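Local coordinates for beta-glucanase (Bacteroides thetaiotaomicron, PDB 6EUG), which probably hydrolyses beta-1,3-galactosidic bonds of arabinogalactan with this family 43 glycoside hydrolase domain, which here holds glucoimidazole in its pocket, at residues A[58-63]-A[75-80]; A[109-114]-A[318-323]; A[158-163]-A[209-214]; A[200-205]-A[230-235]. One frame throughout, in Å; residues are numbered along the deposited sequence. Where two conformers were deposited one is given.

Interaction 1: A[58-63]-A[75-80]; sequences YWFGEH and INCYSS
Trp-59 and Tyr-78 form one antiparallel hydrogen-bonded pair, Gly-61 and Asn-76 the next, in the hairpin of strands 56-62 and 74-80 within the first propeller blade. Trp-59 N reaches Tyr-78 O at 2.8 Å, almost dead straight at 176°, and Tyr-78 N returns to Trp-59 O at 2.9 Å. Further along, Asn-76 N gives to Gly-61 O at 2.8 Å and Gly-61 N to Asn-76 O at 3.1 Å. Between these rungs the CA-H groups of Phe-60 and Cys-77 also lean on carbonyls of the opposite strand.

Sulfur meets aromatic rings on the face that carries Tyr-58, Phe-60 and Cys-77. With its sulfur anti to the backbone N (chi1 177°), Cys-77 puts SG 3.8 Å from Phe-60 CE2 and 4.0 Å from Tyr-58 CD2. It approaches the Tyr-58 ring at the edge and the Phe-60 ring obliquely. Ser-79 CB touches Tyr-58 CE2 at 3.9 Å, while its hydroxyl turns to Glu-89.

Polar ends look elsewhere: Asn-76 ND2 and Tyr-78 OH both bind the backbone of Asn-44. The chemistry thus divides: main-chain bonds hold the hairpin together, sulfur and ring contacts line part of one face, and Glu-62, salt-bridged to Arg-64, ties the hairpin's end to N of the ligand-binding Arg-111.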
# COMPACT_ATOMS: atom_id res chain seq x y z
N TYR A 58 -7.94 -9.11 -12.03
CA TYR A 58 -7.27 -9.92 -10.99
C TYR A 58 -7.13 -9.13 -9.69
O TYR A 58 -6.60 -8.03 -9.71
CB TYR A 58 -5.91 -10.41 -11.50
CG TYR A 58 -6.05 -11.31 -12.71
CD1 TYR A 58 -6.12 -10.78 -14.01
CD2 TYR A 58 -6.12 -12.68 -12.58
CE1 TYR A 58 -6.26 -11.62 -15.12
CE2 TYR A 58 -6.25 -13.51 -13.69
CZ TYR A 58 -6.33 -12.98 -14.96
OH TYR A 58 -6.50 -13.81 -16.08
N TRP A 59 -7.63 -9.73 -8.60
CA TRP A 59 -7.62 -9.17 -7.24
C TRP A 59 -6.64 -9.99 -6.41
O TRP A 59 -6.82 -11.18 -6.26
CB TRP A 59 -9.03 -9.27 -6.66
CG TRP A 59 -9.29 -8.76 -5.24
CD1 TRP A 59 -8.37 -8.25 -4.33
CD2 TRP A 59 -10.56 -8.76 -4.56
NE1 TRP A 59 -9.03 -7.91 -3.15
CE2 TRP A 59 -10.36 -8.24 -3.27
CE3 TRP A 59 -11.86 -9.17 -4.93
CZ2 TRP A 59 -11.40 -8.13 -2.33
CZ3 TRP A 59 -12.89 -9.05 -4.02
CH2 TRP A 59 -12.67 -8.53 -2.73
N PHE A 60 -5.54 -9.37 -5.99
CA PHE A 60 -4.55 -9.97 -5.08
C PHE A 60 -4.71 -9.44 -3.67
O PHE A 60 -4.95 -8.23 -3.49
CB PHE A 60 -3.12 -9.68 -5.57
CG PHE A 60 -2.89 -10.03 -7.02
CD1 PHE A 60 -3.19 -9.12 -8.06
CD2 PHE A 60 -2.44 -11.33 -7.38
CE1 PHE A 60 -3.00 -9.47 -9.39
CE2 PHE A 60 -2.24 -11.66 -8.71
CZ PHE A 60 -2.53 -10.74 -9.72
N GLY A 61 -4.53 -10.31 -2.65
CA GLY A 61 -4.57 -9.83 -1.27
C GLY A 61 -4.01 -10.86 -0.28
O GLY A 61 -3.65 -12.01 -0.67
N GLU A 62 -3.96 -10.46 0.99
CA GLU A 62 -3.49 -11.31 2.11
C GLU A 62 -4.49 -12.44 2.37
O GLU A 62 -5.72 -12.19 2.45
CB GLU A 62 -3.40 -10.48 3.37
CG GLU A 62 -2.53 -9.25 3.28
CD GLU A 62 -2.90 -8.15 4.27
OE1 GLU A 62 -2.24 -7.09 4.22
OE2 GLU A 62 -3.83 -8.35 5.11
N HIS A 63 -4.00 -13.68 2.44
CA HIS A 63 -4.78 -14.78 2.97
C HIS A 63 -4.64 -14.74 4.51
O HIS A 63 -3.55 -14.94 5.05
CB HIS A 63 -4.28 -16.12 2.39
CG HIS A 63 -5.05 -17.30 2.83
ND1 HIS A 63 -5.05 -17.74 4.14
CD2 HIS A 63 -5.78 -18.20 2.13
CE1 HIS A 63 -5.77 -18.85 4.22
NE2 HIS A 63 -6.25 -19.13 3.03
N ILE A 75 -0.08 -14.97 -0.43
CA ILE A 75 -0.88 -14.00 -1.18
C ILE A 75 -1.87 -14.73 -2.10
O ILE A 75 -1.46 -15.52 -2.98
CB ILE A 75 0.04 -13.08 -2.01
CG1 ILE A 75 1.08 -12.33 -1.12
CG2 ILE A 75 -0.79 -12.12 -2.88
CD1 ILE A 75 0.50 -11.57 0.08
N ASN A 76 -3.16 -14.46 -1.89
CA ASN A 76 -4.28 -15.11 -2.61
C ASN A 76 -4.64 -14.30 -3.86
O ASN A 76 -4.37 -13.09 -3.90
CB ASN A 76 -5.49 -15.19 -1.64
CG ASN A 76 -6.31 -16.46 -1.76
OD1 ASN A 76 -5.98 -17.40 -2.49
ND2 ASN A 76 -7.38 -16.53 -0.96
N CYS A 77 -5.27 -14.95 -4.85
CA CYS A 77 -5.76 -14.29 -6.08
C CYS A 77 -7.17 -14.76 -6.50
O CYS A 77 -7.46 -15.98 -6.49
CB CYS A 77 -4.80 -14.59 -7.22
SG CYS A 77 -5.19 -13.98 -8.87
N TYR A 78 -7.99 -13.79 -6.92
CA TYR A 78 -9.34 -14.02 -7.51
C TYR A 78 -9.43 -13.33 -8.87
O TYR A 78 -8.80 -12.28 -9.07
CB TYR A 78 -10.44 -13.51 -6.57
CG TYR A 78 -10.49 -14.23 -5.21
CD1 TYR A 78 -9.61 -13.91 -4.18
CD2 TYR A 78 -11.35 -15.30 -4.99
CE1 TYR A 78 -9.64 -14.57 -2.95
CE2 TYR A 78 -11.38 -15.98 -3.77
CZ TYR A 78 -10.51 -15.63 -2.75
OH TYR A 78 -10.50 -16.28 -1.50
N SER A 79 -10.27 -13.87 -9.77
CA SER A 79 -10.44 -13.25 -11.12
C SER A 79 -11.92 -13.01 -11.44
O SER A 79 -12.77 -13.66 -10.85
CB SER A 79 -9.79 -14.09 -12.22
OG SER A 79 -10.45 -15.34 -12.37
N SER A 80 -12.19 -12.04 -12.33
CA SER A 80 -13.57 -11.68 -12.72
C SER A 80 -13.61 -10.96 -14.07
O SER A 80 -12.74 -10.18 -14.36
CB SER A 80 -14.18 -10.71 -11.70
OG SER A 80 -15.57 -10.51 -11.94

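Interaction 2: A[109-114]-A[318-323]; sequences MERPKV and GGQSTY. With GIM (glucoimidazole), chain B.
Arg-111 and Gln-320 meet at the sugar: both give a hydrogen bond to O2 of glucoimidazole, Arg-111 NH2 and Gln-320 NE2 each lying 3.2 Å from it. Their flat groups stand nearly upright to one another, guanidinium and amide planes 82° apart, with Gln-320 OE1 at the guanidinium edge, 3.0 Å from Arg-111 NH2. CG of Gln-320 lies anti to the backbone N (chi1 -176°) and the chain stays extended beyond it, which carries the amide to the ligand; Trp-340 NE1 and Ser-279 OG hold OE1 and NE2 there. Glu-110 completes this close side: OE1 takes O4 of glucoimidazole at 2.6 Å and O3 more distantly, while OE2 is bound by Tyr-136 OH.

Behind the guanidinium the fit is looser and runs through water. Arg-111 NH1 makes a weak bond to Ser-321 O at 3.4 Å. One water links NH1 to Gln-320 O. A second takes bonds from Arg-111 NH1 and from Lys-113 NZ, the latter at 2.7 Å, and gives one to Thr-322 OG1, which also binds Gly-48 O. Lys-113, bent at chi2 and chi4, curls back so that NZ reaches Pro-112 O at 3.0 Å from above the carbonyl plane.

Strands 108-117 and 320-327 are edge strands of two different sheets, their axes 9.1 Å apart at closest. Strand 56-62 packs against the first through Glu-62 and Phe-60. Strand 332-339 pairs with the second, where Thr-322 and Tyr-323 both face Met-336 in a classic beta bulge.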
# COMPACT_ATOMS: atom_id res chain seq x y z
N MET A 109 3.42 -11.37 5.49
CA MET A 109 3.28 -10.89 4.13
C MET A 109 2.01 -10.03 4.07
O MET A 109 0.91 -10.56 4.24
CB MET A 109 3.15 -12.09 3.20
CG MET A 109 4.40 -12.96 3.13
SD MET A 109 4.03 -14.40 2.14
CE MET A 109 5.40 -14.51 1.00
N GLU A 110 2.18 -8.71 3.86
CA GLU A 110 1.08 -7.73 3.86
C GLU A 110 1.06 -6.78 2.65
O GLU A 110 2.09 -6.51 2.01
CB GLU A 110 1.08 -6.88 5.15
CG GLU A 110 0.76 -7.71 6.39
CD GLU A 110 0.77 -6.95 7.71
OE1 GLU A 110 1.08 -5.73 7.73
OE2 GLU A 110 0.51 -7.61 8.76
N ARG A 111 -0.16 -6.35 2.33
CA ARG A 111 -0.41 -5.28 1.37
C ARG A 111 0.22 -5.51 0.00
O ARG A 111 0.81 -4.61 -0.58
CB ARG A 111 -0.08 -3.91 1.99
CG ARG A 111 -0.98 -3.53 3.16
CD ARG A 111 -0.84 -2.08 3.66
NE ARG A 111 -1.71 -1.87 4.82
CZ ARG A 111 -3.03 -1.63 4.77
NH1 ARG A 111 -3.67 -1.44 3.63
NH2 ARG A 111 -3.74 -1.51 5.91
N PRO A 112 0.01 -6.72 -0.58
CA PRO A 112 0.57 -6.96 -1.90
C PRO A 112 -0.01 -6.07 -3.00
O PRO A 112 -1.21 -5.72 -2.94
CB PRO A 112 0.16 -8.41 -2.18
CG PRO A 112 -1.17 -8.53 -1.46
CD PRO A 112 -0.95 -7.76 -0.18
N LYS A 113 0.79 -5.78 -4.00
CA LYS A 113 0.36 -5.06 -5.21
C LYS A 113 1.07 -5.67 -6.41
O LYS A 113 2.22 -6.06 -6.33
CB LYS A 113 0.66 -3.56 -5.14
CG LYS A 113 0.14 -2.86 -3.86
CD LYS A 113 -1.38 -2.72 -3.88
CE LYS A 113 -1.91 -2.18 -2.57
NZ LYS A 113 -1.75 -3.17 -1.43
N VAL A 114 0.35 -5.72 -7.53
CA VAL A 114 0.89 -6.22 -8.81
C VAL A 114 0.74 -5.18 -9.91
O VAL A 114 -0.37 -4.61 -10.07
CB VAL A 114 0.21 -7.57 -9.24
CG1 VAL A 114 0.79 -8.12 -10.51
CG2 VAL A 114 0.34 -8.62 -8.13
N GLY A 318 -15.70 3.11 9.12
CA GLY A 318 -15.22 1.93 9.87
C GLY A 318 -14.10 1.17 9.14
O GLY A 318 -13.75 0.07 9.53
N GLY A 319 -13.57 1.77 8.07
CA GLY A 319 -12.53 1.15 7.23
C GLY A 319 -11.14 1.80 7.26
O GLY A 319 -10.90 2.81 7.97
N GLN A 320 -10.25 1.21 6.46
CA GLN A 320 -8.90 1.72 6.21
C GLN A 320 -8.56 1.50 4.73
O GLN A 320 -8.69 0.37 4.21
CB GLN A 320 -7.87 1.02 7.11
CG GLN A 320 -6.43 1.53 7.01
CD GLN A 320 -5.43 0.74 7.85
OE1 GLN A 320 -5.57 -0.50 8.02
NE2 GLN A 320 -4.33 1.42 8.29
N SER A 321 -8.17 2.57 4.03
CA SER A 321 -7.78 2.52 2.63
C SER A 321 -6.87 1.34 2.24
O SER A 321 -5.95 0.99 2.99
CB SER A 321 -7.10 3.86 2.27
OG SER A 321 -6.00 4.22 3.14
N THR A 322 -7.10 0.80 1.04
CA THR A 322 -6.14 -0.17 0.42
C THR A 322 -5.76 0.08 -1.04
O THR A 322 -4.64 -0.24 -1.41
CB THR A 322 -6.51 -1.65 0.66
OG1 THR A 322 -5.41 -2.51 0.30
CG2 THR A 322 -7.79 -2.07 -0.06
N TYR A 323 -6.67 0.60 -1.87
CA TYR A 323 -6.39 0.74 -3.31
C TYR A 323 -7.41 1.67 -3.97
O TYR A 323 -8.56 1.77 -3.52
CB TYR A 323 -6.45 -0.68 -4.00
CG TYR A 323 -5.82 -0.68 -5.41
CD1 TYR A 323 -4.44 -0.62 -5.56
CD2 TYR A 323 -6.61 -0.76 -6.56
CE1 TYR A 323 -3.85 -0.55 -6.82
CE2 TYR A 323 -6.04 -0.71 -7.82
CZ TYR A 323 -4.65 -0.63 -7.95
OH TYR A 323 -4.07 -0.57 -9.20
C1 GIM B . -1.35 -1.51 10.45
C2 GIM B . -1.26 -1.72 8.99
N10 GIM B . -1.49 -2.47 11.39
C3 GIM B . -1.73 -3.15 8.65
C4 GIM B . -1.11 -4.15 9.66
C5 GIM B . -1.66 -3.91 11.07
C6 GIM B . -1.01 -4.80 12.13
C7 GIM B . -1.35 -0.50 12.41
C8 GIM B . -1.51 -1.86 12.61
N1 GIM B . -1.26 -0.31 11.07
O3 GIM B . -1.32 -3.51 7.32
O2 GIM B . -1.91 -0.61 8.32
O4 GIM B . 0.34 -4.12 9.69
O6 GIM B . 0.35 -4.42 12.33
O HOH W 1 -6.47 -1.61 4.65
O HOH W 2 -2.77 -1.84 0.73

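Interaction 3: A[158-163]-A[209-214]. With GIM (glucoimidazole), chain B.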
# COMPACT_ATOMS: atom_id res chain seq x y z
N SER A 158 14.42 -9.41 -0.99
CA SER A 158 13.78 -8.47 -0.05
C SER A 158 14.84 -7.61 0.59
O SER A 158 16.05 -7.95 0.62
CB SER A 158 12.96 -9.21 1.04
OG SER A 158 13.78 -9.79 2.06
N GLY A 159 14.42 -6.46 1.12
CA GLY A 159 15.36 -5.59 1.80
C GLY A 159 14.72 -4.26 2.17
O GLY A 159 13.61 -3.95 1.72
N ARG A 160 15.43 -3.49 2.98
CA ARG A 160 15.14 -2.07 3.16
C ARG A 160 15.57 -1.32 1.88
O ARG A 160 16.31 -1.87 1.01
CB ARG A 160 15.80 -1.51 4.44
CG ARG A 160 15.21 -2.04 5.76
CD ARG A 160 15.74 -1.33 7.00
NE ARG A 160 15.07 -1.84 8.20
CZ ARG A 160 15.27 -1.42 9.44
NH1 ARG A 160 16.15 -0.47 9.69
NH2 ARG A 160 14.58 -1.94 10.44
N VAL A 161 15.13 -0.08 1.76
CA VAL A 161 15.14 0.62 0.47
C VAL A 161 16.30 1.61 0.29
O VAL A 161 16.52 2.48 1.13
CB VAL A 161 13.79 1.34 0.22
CG1 VAL A 161 13.76 1.96 -1.17
CG2 VAL A 161 12.59 0.39 0.42
N ASN A 162 16.99 1.49 -0.86
CA ASN A 162 18.03 2.44 -1.28
C ASN A 162 19.20 2.64 -0.27
O ASN A 162 19.50 3.79 0.10
CB ASN A 162 17.43 3.80 -1.70
CG ASN A 162 16.67 3.77 -3.03
OD1 ASN A 162 15.55 4.34 -3.13
ND2 ASN A 162 17.25 3.13 -4.05
N PRO A 163 19.85 1.55 0.18
CA PRO A 163 21.05 1.73 1.04
C PRO A 163 22.07 2.74 0.50
O PRO A 163 22.35 2.75 -0.73
CB PRO A 163 21.62 0.31 1.16
CG PRO A 163 21.09 -0.42 -0.03
CD PRO A 163 19.71 0.14 -0.26
N GLY A 209 19.59 1.09 4.53
CA GLY A 209 18.35 1.37 3.79
C GLY A 209 17.15 1.83 4.62
O GLY A 209 17.00 1.52 5.80
N GLN A 210 16.26 2.53 3.94
CA GLN A 210 15.07 3.11 4.56
C GLN A 210 14.02 2.04 4.83
O GLN A 210 13.87 1.08 4.03
CB GLN A 210 14.50 4.22 3.67
CG GLN A 210 15.50 5.36 3.41
CD GLN A 210 15.93 6.06 4.67
OE1 GLN A 210 15.08 6.54 5.44
NE2 GLN A 210 17.27 6.14 4.91
N MET A 211 13.31 2.19 5.95
CA MET A 211 12.30 1.23 6.37
C MET A 211 11.09 1.29 5.45
O MET A 211 10.78 2.34 4.92
CB MET A 211 11.84 1.50 7.81
CG MET A 211 12.94 1.32 8.87
SD MET A 211 12.48 1.87 10.52
CE MET A 211 11.20 0.68 10.95
N SER A 212 10.46 0.14 5.22
CA SER A 212 9.23 0.05 4.40
C SER A 212 8.25 -0.87 5.07
O SER A 212 8.56 -2.05 5.24
CB SER A 212 9.58 -0.50 2.98
OG SER A 212 8.45 -0.50 2.11
N ARG A 213 7.08 -0.33 5.48
CA ARG A 213 6.00 -1.12 6.03
C ARG A 213 4.76 -1.05 5.10
O ARG A 213 4.82 -1.62 4.01
CB ARG A 213 5.74 -0.81 7.53
CG ARG A 213 6.93 -1.16 8.42
CD ARG A 213 6.45 -1.60 9.81
NE ARG A 213 7.51 -1.87 10.79
CZ ARG A 213 7.98 -0.98 11.67
NH1 ARG A 213 7.57 0.29 11.67
NH2 ARG A 213 8.92 -1.36 12.54
N ASP A 214 3.69 -0.35 5.47
CA ASP A 214 2.56 -0.20 4.57
C ASP A 214 3.07 0.44 3.24
O ASP A 214 3.95 1.32 3.27
CB ASP A 214 1.45 0.71 5.13
CG ASP A 214 0.64 0.08 6.25
OD1 ASP A 214 0.86 -1.08 6.68
OD2 ASP A 214 -0.31 0.78 6.68
C1 GIM B . -1.35 -1.51 10.45
C2 GIM B . -1.26 -1.72 8.99
N10 GIM B . -1.49 -2.47 11.39
C3 GIM B . -1.73 -3.15 8.65
C4 GIM B . -1.11 -4.15 9.66
C5 GIM B . -1.66 -3.91 11.07
C6 GIM B . -1.01 -4.80 12.13
C7 GIM B . -1.35 -0.50 12.41
C8 GIM B . -1.51 -1.86 12.61
N1 GIM B . -1.26 -0.31 11.07
O3 GIM B . -1.32 -3.51 7.32
O2 GIM B . -1.91 -0.61 8.32
O4 GIM B . 0.34 -4.12 9.69
O6 GIM B . 0.35 -4.42 12.33
O HOH W 3 18.38 0.44 7.88
O HOH W 4 19.03 4.90 2.72
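The guanidinium of Arg-160 has Met-211 over one face, with CG of the methionine 3.6 Å above the plane and centred on it. Gly-209 O lies at the edge, and a water bridges the two there, 3.0 Å from Arg-160 NH1 and 2.7 Å from Gly-209 O. Arg-160 NE is taken by Pro-138 O. Since the arginine is extended from CG to NE, it runs alongside Met-211 in the same direction, and its CB and CD brush the carbonyls of Gln-210 and Gly-209. The carboxylate of Asp-214 stands far from residues 158-163: OD2 accepts from O2 of glucoimidazole at 2.7 Å and is also bound by Ala-264 N.

The backbones meet in a single antiparallel bridge. Val-161 N gives to Gln-210 O at 2.8 Å, in the carbonyl plane and on a lone pair, and Gln-210 N gives back to Val-161 O at 2.8 Å. Gly-209 CA comes within 3.4 Å of Val-161 O, a close fit of chain on chain. Beyond the bridge along residues 209-214, Val-161 CG2 touches Ser-212 CB. A second water joins Asn-162 O to Gln-210 NE2, and the amide of Gln-210 turns on to Gln-238 and Val-202.

Here the end of strand 154-159 in one four-stranded sheet meets the loop that enters strand 215-219, the edge strand of the next. Such a seam between successive blades is typical of the five-bladed beta-propeller of family 43, and this loop runs on to Asp-214 in the central sugar pocket.

Interaction 4: A[200-205]-A[230-235]; sequences MFVKRD and SSEDNL
Arg-204 reaches Asp-233 by a bent route: CG lies anti to the backbone N (chi1 -173°), and a kink at chi3 (60°) swings the guanidinium across the ring of Phe-201. NH1 ends 3.3 Å above the plane of the Phe-201 ring, over its centre. The arginine then grips Asp-233 end-on. NH1 bonds OD2 of Asp-233 at 3.0 Å and 175°, and NH2 bonds OD1 at 3.1 Å. Both oxygens are met from above the carboxylate plane, which is turned well away from that of the guanidinium. A second carboxylate, Asp-205, is held side-on, Arg-204 NE to its OD1 at 2.9 Å and NH2 to its OD2 at 3.0 Å. One arginine thus probably offsets two nearby negative charges and is fixed in rotation by four bonds.

Away from the salt bridges the contact is mixed. Phe-201 CE2 and Leu-235 CD1 make an apolar pair at 3.8 Å, and Glu-232 O sits at the ring's edge. Val-202 CG2 lies 3.2 Å from Glu-232 OE2. That buried carboxylate is well satisfied, with OE1 meeting Arg-255, Thr-236 and a water shared with Phe-201 N, and OE2 meeting Gln-238. Another water gives to both Asp-205 OD2 and Ser-231 OG.

Residues 232 to 235 make a type I' turn, closed by Leu-235 N on Glu-232 O. Turns of this type are common in beta hairpins. This one forms the four-residue connection between strands 225-231 and 236-242 of a propeller blade, with the short helix 200-205 packed against it.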
# COMPACT_ATOMS: atom_id res chain seq x y z
N MET A 200 16.48 12.92 11.18
CA MET A 200 17.24 12.11 12.11
C MET A 200 17.16 10.61 11.81
O MET A 200 18.16 9.92 11.83
CB MET A 200 16.77 12.39 13.55
CG MET A 200 17.46 11.55 14.62
SD MET A 200 17.17 12.09 16.34
CE MET A 200 15.43 11.74 16.52
N PHE A 201 15.96 10.12 11.54
CA PHE A 201 15.82 8.66 11.22
C PHE A 201 16.26 8.29 9.81
O PHE A 201 16.61 7.10 9.54
CB PHE A 201 14.39 8.13 11.55
CG PHE A 201 14.09 7.95 13.05
CD1 PHE A 201 15.05 8.13 14.06
CD2 PHE A 201 12.81 7.57 13.44
CE1 PHE A 201 14.70 7.95 15.41
CE2 PHE A 201 12.47 7.38 14.77
CZ PHE A 201 13.41 7.56 15.76
N VAL A 202 16.24 9.25 8.88
CA VAL A 202 16.86 9.02 7.59
C VAL A 202 18.37 8.73 7.76
O VAL A 202 18.90 7.73 7.21
CB VAL A 202 16.66 10.21 6.61
CG1 VAL A 202 17.38 9.97 5.29
CG2 VAL A 202 15.18 10.49 6.35
N LYS A 203 19.06 9.59 8.51
CA LYS A 203 20.51 9.41 8.78
C LYS A 203 20.79 8.09 9.54
O LYS A 203 21.72 7.36 9.20
CB LYS A 203 21.06 10.64 9.55
N ARG A 204 19.93 7.75 10.51
CA ARG A 204 20.03 6.50 11.28
C ARG A 204 20.02 5.30 10.34
O ARG A 204 20.81 4.37 10.49
CB ARG A 204 18.88 6.39 12.26
CG ARG A 204 18.94 5.23 13.24
CD ARG A 204 17.60 4.97 13.92
NE ARG A 204 16.53 4.63 12.96
CZ ARG A 204 15.24 4.46 13.26
NH1 ARG A 204 14.80 4.60 14.52
NH2 ARG A 204 14.37 4.14 12.31
N ASP A 205 19.12 5.33 9.36
CA ASP A 205 18.90 4.16 8.52
C ASP A 205 19.65 4.22 7.19
O ASP A 205 19.52 3.29 6.38
CB ASP A 205 17.39 4.03 8.25
CG ASP A 205 16.59 3.68 9.51
OD1 ASP A 205 17.19 3.15 10.50
OD2 ASP A 205 15.33 3.91 9.50
N SER A 230 5.34 3.71 3.89
CA SER A 230 5.52 4.29 5.21
C SER A 230 6.94 3.90 5.71
O SER A 230 7.30 2.72 5.75
CB SER A 230 4.43 3.82 6.17
OG SER A 230 3.13 4.14 5.69
N SER A 231 7.72 4.91 6.08
CA SER A 231 9.16 4.75 6.43
C SER A 231 9.50 5.43 7.77
O SER A 231 8.63 5.98 8.43
CB SER A 231 10.02 5.38 5.31
OG SER A 231 11.39 4.97 5.36
N GLU A 232 10.78 5.39 8.19
CA GLU A 232 11.22 6.10 9.39
C GLU A 232 10.33 5.76 10.63
O GLU A 232 9.72 6.64 11.26
CB GLU A 232 11.23 7.62 9.09
CG GLU A 232 12.03 8.04 7.86
CD GLU A 232 11.98 9.52 7.51
OE1 GLU A 232 11.79 10.41 8.42
OE2 GLU A 232 12.09 9.84 6.27
N ASP A 233 10.25 4.48 10.97
CA ASP A 233 9.44 4.00 12.11
C ASP A 233 7.95 4.38 11.91
O ASP A 233 7.26 4.76 12.88
CB ASP A 233 9.97 4.47 13.50
CG ASP A 233 11.26 3.75 13.96
OD1 ASP A 233 11.74 2.82 13.34
OD2 ASP A 233 11.85 4.13 14.97
N ASN A 234 7.50 4.32 10.64
CA ASN A 234 6.13 4.67 10.20
C ASN A 234 5.83 6.20 10.22
O ASN A 234 4.73 6.62 9.87
CB ASN A 234 5.03 3.94 11.02
CG ASN A 234 5.00 2.43 10.81
OD1 ASN A 234 5.66 1.88 9.93
ND2 ASN A 234 4.27 1.74 11.67
N LEU A 235 6.79 7.03 10.60
CA LEU A 235 6.54 8.46 10.81
C LEU A 235 6.41 9.29 9.51
O LEU A 235 5.83 10.37 9.54
CB LEU A 235 7.61 9.08 11.72
CG LEU A 235 7.67 8.53 13.16
CD1 LEU A 235 9.00 8.77 13.85
CD2 LEU A 235 6.55 9.11 13.99
O HOH W 5 13.62 11.32 10.35
O HOH W 6 13.74 4.74 7.41

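Overall arrangement
The chain builds five mainly antiparallel sheets, the blades of a beta-propeller round the glucoimidazole pocket. Interaction 1 lies within the first blade and comes before the others in sequence. Interaction 2 spans from the second blade to the last across the pocket, and the other two are nested inside its long loop. Interactions 3 and 4 alternate along the chain, their centres about 10 Å apart, and touch through Met-211 with Ser-231. Interactions 1 and 4 are farthest apart, about 31 Å between centres, on opposite sides of the chain's centre. Interactions 2 and 3 both reach the ligand, where Arg-111 makes a long, weak ion pair with Asp-214.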